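Local structure of adenosylmethionine-8-amino-7-oxononanoate aminotransferase (Methanocaldococcus jannaschii, 6ZHK) at the interface of chains A and B. The protein catalyses pyridoxal 5'-phosphate-dependent amino-group transfer as an adenosylmethionine-8-amino-7-oxononanoate aminotransferase of the class-III family that is also a thermostable D-amino acid transaminase. Coordinates in Å, arbitrary orientation; residue numbers count along the deposited sequence, not the author numbering. Chains: chain A/B, Adenosylmethionine-8-amino-7-oxononanoate aminotransferase.

Contact 1: the interface of chains A and B. Residues chain A 13, 17, 38-39, 50; chain B 94-96, 99.
A:Ile39 and B:Gly94 join two short strands from different subunits, a compact example of how backbone pairing and hydrophobic contact can share one patch of a dimer interface. The N-H of A:Ile39 points almost straight (171° at H) at B:Gly94 O, 3.0 Å away, although the donor stands above the plane of that carbonyl. The same residue also accepts: B:Val96 N gives a longer, more bent bond of 3.3 Å to A:Ile39 O, approaching nearly along the C=O axis. Since B:Val96 opens helix 96-108, this bond gives an amide of the first turn a partner in the other chain.

Water extends the polar contact. A:Asp17 has its carboxylate anti to its own backbone N (chi1 -172°), which carries OD1 to a water at 3.0 Å; the same water meets the N of B:Asn95 at 2.9 Å. The water thus carries the link between the carboxylate and the strand amide.

Around these bonds, B:Ile99 touches A:Leu13, A:Asp17 and A:Ile38. Its CG1 branch slants across the base of A:Asp17, with B:Ile99 CG1 3.8 Å from A:Asp17 CB, and its tip meets A:Ile38 end to end, CD1 to CG2 at 3.6 Å. The other branch, B:Ile99 CG2, anti to the backbone N, touches A:Leu13 O at 3.6 Å, and the A:Leu13 side chain crosses that of B:Ile99 at about a right angle. A:Ile38 turns its CD1 onto B:Gly94 CA at 3.2 Å, a tight fit at a residue that has no side chain to intrude. B:Val96 closes the margin, its CG2 methyl against CG2 of A:Ile50.

In the fold, helix 10-20 and strand 38-43 of chain A flank strand 94-95 and the first turn of helix 96-108 of chain B, pairing strands in parallel across the homodimer.

Contact 2: the interface of chains A and B. Residues chain A 90-92, 117, 335-336, 340; chain B 24-26.
The first torsion of B:Tyr25 (chi1 -89°), together with a backbone in the left-handed region, lays its ring beside the A:His335-A:Gly336 peptide, while B:Thr26 puts its hydroxyl OG1 next to its own backbone N (chi1 -65°), facing A:Gly92. These residues, with B:Pro24, illustrate how a short loop can be fitted into a neighbouring subunit largely by shape.

One face of the tyrosine ring has A:His335 N 3.6 Å above its plane, toward the rim, and B:Tyr25 CD2 comes to 3.4 Å from A:His335 C. Backbone contact reinforces this: B:Tyr25 N makes a weak hydrogen bond to A:His335 O at 3.0 Å. That oxygen also lies in plane at the edge of the A:Phe117 ring. An alanine in place of B:Tyr25 would probably open a gap beside the A:His335-A:Gly336 peptide and leave that loop freer to shift.

B:Pro24 is the wedge. Its CB meets A:Gly336 CA at 3.5 Å, and its CG touches A:Leu91 CD1 at 3.6 Å, the two side chains crossing at a slant. A:Thr340 reaches the ring tip to tip with its methyl, and A:Phe117 brings its far ring carbon CZ to B:Pro24 CA at 3.7 Å.

B:Thr26 OG1 donates to B:Pro24 O at 2.7 Å from above the carbonyl plane, bracing the loop from within; A:Gly92 N reaches the same hydroxyl in a weak hydrogen bond.

B:Tyr25 is likely to take part in substrate recognition and A:Gly336 is a likely substrate-binding residue, so this contact seems to assemble one active site from both subunits.

Contact 1: the interface of chains A and B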
loop_
_atom_site.group_PDB
_atom_site.type_symbol
_atom_site.label_atom_id
_atom_site.label_comp_id
_atom_site.label_asym_id
_atom_site.label_seq_id
_atom_site.Cartn_x
_atom_site.Cartn_y
_atom_site.Cartn_z
ATOM N N LEU A 13 7.601 -25.708 9.253
ATOM C CA LEU A 13 7.658 -24.288 8.887
ATOM C C LEU A 13 8.178 -24.168 7.460
ATOM O O LEU A 13 7.604 -23.440 6.661
ATOM C CB LEU A 13 8.546 -23.453 9.820
ATOM C CG LEU A 13 7.970 -23.131 11.203
ATOM C CD1 LEU A 13 8.996 -22.386 12.073
ATOM C CD2 LEU A 13 6.654 -22.334 11.104
ATOM N N ASP A 17 5.967 -22.787 4.382
ATOM C CA ASP A 17 6.484 -21.637 3.667
ATOM C C ASP A 17 6.397 -21.882 2.155
ATOM O O ASP A 17 5.910 -21.047 1.386
ATOM C CB ASP A 17 7.907 -21.359 4.131
ATOM C CG ASP A 17 8.509 -20.074 3.610
ATOM O OD1 ASP A 17 7.718 -19.041 3.452
ATOM O OD2 ASP A 17 9.747 -20.095 3.334
ATOM N N ILE A 38 14.771 -18.528 7.152
ATOM C CA ILE A 38 13.490 -18.256 7.804
ATOM C C ILE A 38 13.804 -17.528 9.099
ATOM O O ILE A 38 14.430 -18.078 10.000
ATOM C CB ILE A 38 12.603 -19.514 8.019
ATOM C CG1 ILE A 38 12.304 -20.252 6.717
ATOM C CG2 ILE A 38 11.312 -19.116 8.756
ATOM C CD1 ILE A 38 11.649 -19.392 5.666
ATOM N N ILE A 39 13.446 -16.242 9.162
ATOM C CA ILE A 39 13.905 -15.416 10.258
ATOM C C ILE A 39 12.910 -15.511 11.410
ATOM O O ILE A 39 11.696 -15.493 11.206
ATOM C CB ILE A 39 14.163 -13.967 9.767
ATOM C CG1 ILE A 39 15.241 -13.921 8.684
ATOM C CG2 ILE A 39 14.484 -13.065 10.948
ATOM C CD1 ILE A 39 16.553 -14.689 9.077
ATOM N N ILE A 50 15.667 -19.548 12.377
ATOM C CA ILE A 50 14.957 -20.494 13.215
ATOM C C ILE A 50 15.938 -21.572 13.695
ATOM O O ILE A 50 15.545 -22.371 14.545
ATOM C CB ILE A 50 13.780 -21.127 12.444
ATOM C CG1 ILE A 50 14.250 -21.892 11.189
ATOM C CG2 ILE A 50 12.653 -20.099 12.156
ATOM C CD1 ILE A 50 13.126 -22.668 10.439
ATOM N N GLY B 94 11.945 -16.107 4.318
ATOM C CA GLY B 94 10.689 -16.373 4.992
ATOM C C GLY B 94 10.724 -15.771 6.394
ATOM O O GLY B 94 11.784 -15.306 6.867
ATOM N N ASN B 95 9.556 -15.651 7.032
ATOM C CA ASN B 95 9.556 -15.259 8.434
ATOM C C ASN B 95 8.464 -16.053 9.155
ATOM O O ASN B 95 7.519 -16.504 8.502
ATOM C CB ASN B 95 9.550 -13.757 8.713
ATOM C CG ASN B 95 8.221 -13.090 8.384
ATOM O OD1 ASN B 95 7.156 -13.610 8.700
ATOM N ND2 ASN B 95 8.289 -11.896 7.826
ATOM N N VAL B 96 8.617 -16.270 10.491
ATOM C CA VAL B 96 7.676 -17.227 11.121
ATOM C C VAL B 96 6.202 -16.810 11.071
ATOM O O VAL B 96 5.330 -17.633 10.749
ATOM C CB VAL B 96 8.074 -17.590 12.570
ATOM C CG1 VAL B 96 7.063 -18.556 13.203
ATOM C CG2 VAL B 96 9.469 -18.208 12.563
ATOM N N ILE B 99 4.335 -17.276 7.822
ATOM C CA ILE B 99 4.139 -18.675 7.443
ATOM C C ILE B 99 2.919 -19.229 8.182
ATOM O O ILE B 99 2.079 -19.911 7.588
ATOM C CB ILE B 99 5.412 -19.528 7.724
ATOM C CG1 ILE B 99 6.581 -19.092 6.837
ATOM C CG2 ILE B 99 5.111 -21.021 7.534
ATOM C CD1 ILE B 99 7.948 -19.494 7.414
HETATM O O HOH W 1 7.670 -16.430 4.976
#

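Contact 2: the interface of chains A and B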
loop_
_atom_site.group_PDB
_atom_site.type_symbol
_atom_site.label_atom_id
_atom_site.label_comp_id
_atom_site.label_asym_id
_atom_site.label_seq_id
_atom_site.Cartn_x
_atom_site.Cartn_y
_atom_site.Cartn_z
ATOM N N LEU A 90 -8.088 9.038 9.380
ATOM C CA LEU A 90 -7.848 10.422 8.953
ATOM C C LEU A 90 -8.866 10.890 7.898
ATOM O O LEU A 90 -8.745 11.999 7.395
ATOM C CB LEU A 90 -6.416 10.543 8.413
ATOM C CG LEU A 90 -5.394 11.073 9.425
ATOM C CD1 LEU A 90 -5.195 10.158 10.577
ATOM C CD2 LEU A 90 -4.041 11.344 8.758
ATOM N N LEU A 91 -9.847 10.043 7.507
ATOM C CA LEU A 91 -10.840 10.515 6.549
ATOM C C LEU A 91 -11.829 11.387 7.339
ATOM O O LEU A 91 -12.710 10.858 8.042
ATOM C CB LEU A 91 -11.553 9.316 5.892
ATOM C CG LEU A 91 -10.843 8.611 4.713
ATOM C CD1 LEU A 91 -9.713 7.725 5.228
ATOM C CD2 LEU A 91 -11.869 7.782 3.938
ATOM N N GLY A 92 -11.619 12.704 7.301
ATOM C CA GLY A 92 -12.524 13.658 7.934
ATOM C C GLY A 92 -12.356 13.706 9.464
ATOM O O GLY A 92 -13.134 14.377 10.129
ATOM N N PHE A 117 0.768 14.085 2.864
ATOM C CA PHE A 117 -0.323 13.163 2.596
ATOM C C PHE A 117 0.243 11.769 2.857
ATOM O O PHE A 117 1.171 11.335 2.164
ATOM C CB PHE A 117 -0.739 13.286 1.110
ATOM C CG PHE A 117 -2.049 12.609 0.829
ATOM C CD1 PHE A 117 -2.151 11.222 0.813
ATOM C CD2 PHE A 117 -3.180 13.381 0.639
ATOM C CE1 PHE A 117 -3.399 10.604 0.652
ATOM C CE2 PHE A 117 -4.419 12.777 0.438
ATOM C CZ PHE A 117 -4.528 11.403 0.497
ATOM N N HIS A 335 -8.727 10.441 -2.698
ATOM C CA HIS A 335 -7.741 9.372 -2.567
ATOM C C HIS A 335 -7.560 9.186 -1.064
ATOM O O HIS A 335 -7.632 10.136 -0.286
ATOM C CB HIS A 335 -6.384 9.820 -3.150
ATOM C CG HIS A 335 -5.452 8.682 -3.300
ATOM N ND1 HIS A 335 -5.231 8.087 -4.508
ATOM C CD2 HIS A 335 -4.730 7.982 -2.392
ATOM C CE1 HIS A 335 -4.370 7.095 -4.355
ATOM N NE2 HIS A 335 -4.068 7.029 -3.081
ATOM N N GLY A 336 -7.321 7.956 -0.656
ATOM C CA GLY A 336 -6.929 7.719 0.727
ATOM C C GLY A 336 -7.408 6.357 1.154
ATOM O O GLY A 336 -8.610 6.184 1.265
ATOM N N THR A 340 -4.746 5.128 6.211
ATOM C CA THR A 340 -3.952 6.388 6.072
ATOM C C THR A 340 -3.713 6.997 7.475
ATOM O O THR A 340 -4.651 7.213 8.261
ATOM C CB THR A 340 -4.788 7.417 5.263
ATOM O OG1 THR A 340 -4.965 6.864 3.941
ATOM C CG2 THR A 340 -4.082 8.761 5.104
ATOM N N PRO B 24 -6.985 12.456 3.592
ATOM C CA PRO B 24 -7.591 11.651 2.541
ATOM C C PRO B 24 -9.091 11.975 2.407
ATOM O O PRO B 24 -9.758 12.254 3.422
ATOM C CB PRO B 24 -7.259 10.215 3.096
ATOM C CG PRO B 24 -7.352 10.354 4.619
ATOM C CD PRO B 24 -6.587 11.660 4.795
ATOM N N TYR B 25 -9.588 11.987 1.141
ATOM C CA TYR B 25 -11.010 12.084 0.816
ATOM C C TYR B 25 -11.644 13.273 1.539
ATOM O O TYR B 25 -12.674 13.120 2.148
ATOM C CB TYR B 25 -11.766 10.779 1.127
ATOM C CG TYR B 25 -11.763 9.820 -0.048
ATOM C CD1 TYR B 25 -12.729 9.910 -1.038
ATOM C CD2 TYR B 25 -10.802 8.809 -0.139
ATOM C CE1 TYR B 25 -12.742 9.046 -2.130
ATOM C CE2 TYR B 25 -10.813 7.937 -1.224
ATOM C CZ TYR B 25 -11.788 8.047 -2.200
ATOM O OH TYR B 25 -11.749 7.247 -3.298
ATOM N N THR B 26 -10.989 14.450 1.527
ATOM C CA THR B 26 -11.481 15.529 2.361
ATOM C C THR B 26 -11.268 16.866 1.644
ATOM O O THR B 26 -10.153 17.184 1.216
ATOM C CB THR B 26 -10.720 15.572 3.703
ATOM O OG1 THR B 26 -10.920 14.433 4.545
ATOM C CG2 THR B 26 -10.945 16.846 4.515
#

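Contact 1 and contact 2 lie about 35 Å apart, measured between the centres of their C-alpha atoms, and have no residue in common. They draw in part on the same two stretches: in each, the N-terminal region of one chain, helix 10-20 or the loop just beyond it, meets the 90-99 stretch of the other, with the chains exchanging roles. Contact 1 adds strand 38-43, contact 2 the loop residues 335-340. The two-fold symmetry gives each contact a twin, so both subunits use both stretches twice. Contact 1 probably steadies the dimer through strand pairing, while contact 2 probably ties dimer formation to a complete substrate pocket.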